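Local coordinates for acyl-coenzyme A oxidase (Caenorhabditis elegans, PDB 5K3H) that catalyses the first, FAD-dependent step of peroxisomal beta-oxidation, desaturating saturated acyl-CoAs to (2E)-enoyl-CoAs while oxygen is reduced to hydrogen peroxide, at the interface of chains A and B. Residues are numbered along the deposited sequence; one frame, centred on the assembly and turned at random. Chains: chain A/B, Acyl-coenzyme A oxidase.

The interface of chains A and B. Residues chain A 142-144; chain B 666, 669.
The loop A:Arg142 to A:Glu144, which joins helix 137-141 to strand 147-150 of chain A, receives the end of the modelled part of chain B: B:Met666 from helix 663-668 of chain B and B:Ala669 just beyond it. In this homodimer of the acyl-CoA oxidase family, the patch illustrates how a chain's tail can lie against a loop of its partner, here by van der Waals contact, and two-fold symmetry repeats it with the chains exchanged. B:Met666 lays its side chain along the loop backbone. With CG anti to its own carbonyl carbon (chi1 -75°), the side chain of B:Met666 reaches two carbonyl oxygens of the loop. Its CG touches the carbonyl oxygen O of A:Arg143 at 3.3 Å, and its thioether SD lies 3.2 Å from O of A:Glu144. The methyl CB of B:Ala669 points at O of A:Arg142, 3.5 Å away, and meets the aliphatic CG of A:Glu144 at 3.9 Å. Beyond CG, A:Glu144 extends to a salt bridge within its own chain: NE of A:Arg142 donates to carboxylate OE2 at 3.0 Å, nearly in the guanidinium plane and on the anti lone pair, which links two residues of the loop across A:Arg143. Cutting A:Glu144 back to an alanine is likely to leave the A:Arg142 guanidinium without its carboxylate and freer to turn, and to open a gap beside the methyl of B:Ala669.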
loop_
_atom_site.group_PDB
_atom_site.type_symbol
_atom_site.label_atom_id
_atom_site.label_comp_id
_atom_site.label_asym_id
_atom_site.label_seq_id
_atom_site.Cartn_x
_atom_site.Cartn_y
_atom_site.Cartn_z
ATOM N N ARG A 142 -7.333 19.648 -32.546
ATOM C CA ARG A 142 -7.227 21.084 -32.325
ATOM C C ARG A 142 -7.774 21.497 -30.967
ATOM O O ARG A 142 -7.700 22.680 -30.620
ATOM C CB ARG A 142 -7.983 21.819 -33.432
ATOM C CG ARG A 142 -7.373 21.685 -34.832
ATOM C CD ARG A 142 -8.345 22.247 -35.870
ATOM N NE ARG A 142 -8.716 23.624 -35.555
ATOM C CZ ARG A 142 -7.990 24.688 -35.877
ATOM N NH1 ARG A 142 -6.857 24.534 -36.546
ATOM N NH2 ARG A 142 -8.404 25.903 -35.532
ATOM N N ARG A 143 -8.313 20.542 -30.206
ATOM C CA ARG A 143 -8.834 20.758 -28.858
ATOM C C ARG A 143 -10.025 21.707 -28.854
ATOM O O ARG A 143 -10.234 22.468 -27.902
ATOM C CB ARG A 143 -7.733 21.225 -27.901
ATOM C CG ARG A 143 -6.543 20.263 -27.881
ATOM C CD ARG A 143 -5.504 20.637 -26.846
ATOM N NE ARG A 143 -4.749 19.459 -26.417
ATOM C CZ ARG A 143 -3.545 19.500 -25.852
ATOM N NH1 ARG A 143 -2.946 20.657 -25.644
ATOM N NH2 ARG A 143 -2.932 18.382 -25.496
ATOM N N GLU A 144 -10.818 21.667 -29.928
ATOM C CA GLU A 144 -12.098 22.366 -29.919
ATOM C C GLU A 144 -13.112 21.647 -29.046
ATOM O O GLU A 144 -14.055 22.274 -28.549
ATOM C CB GLU A 144 -12.657 22.487 -31.338
ATOM C CG GLU A 144 -11.777 23.239 -32.298
ATOM C CD GLU A 144 -12.377 23.312 -33.684
ATOM O OE1 GLU A 144 -13.619 23.243 -33.789
ATOM O OE2 GLU A 144 -11.603 23.390 -34.666
ATOM N N MET B 666 -11.445 26.041 -25.595
ATOM C CA MET B 666 -12.040 25.394 -26.759
ATOM C C MET B 666 -12.586 26.425 -27.741
ATOM O O MET B 666 -12.342 26.334 -28.952
ATOM C CB MET B 666 -13.143 24.428 -26.320
ATOM C CG MET B 666 -12.644 23.129 -25.700
ATOM S SD MET B 666 -14.008 21.970 -25.372
ATOM C CE MET B 666 -14.780 22.762 -23.944
ATOM N N ALA B 669 -10.245 27.967 -30.162
ATOM C CA ALA B 669 -9.758 27.106 -31.228
ATOM C C ALA B 669 -10.853 26.944 -32.263
ATOM O O ALA B 669 -11.957 27.445 -32.071
ATOM C CB ALA B 669 -9.322 25.751 -30.680
#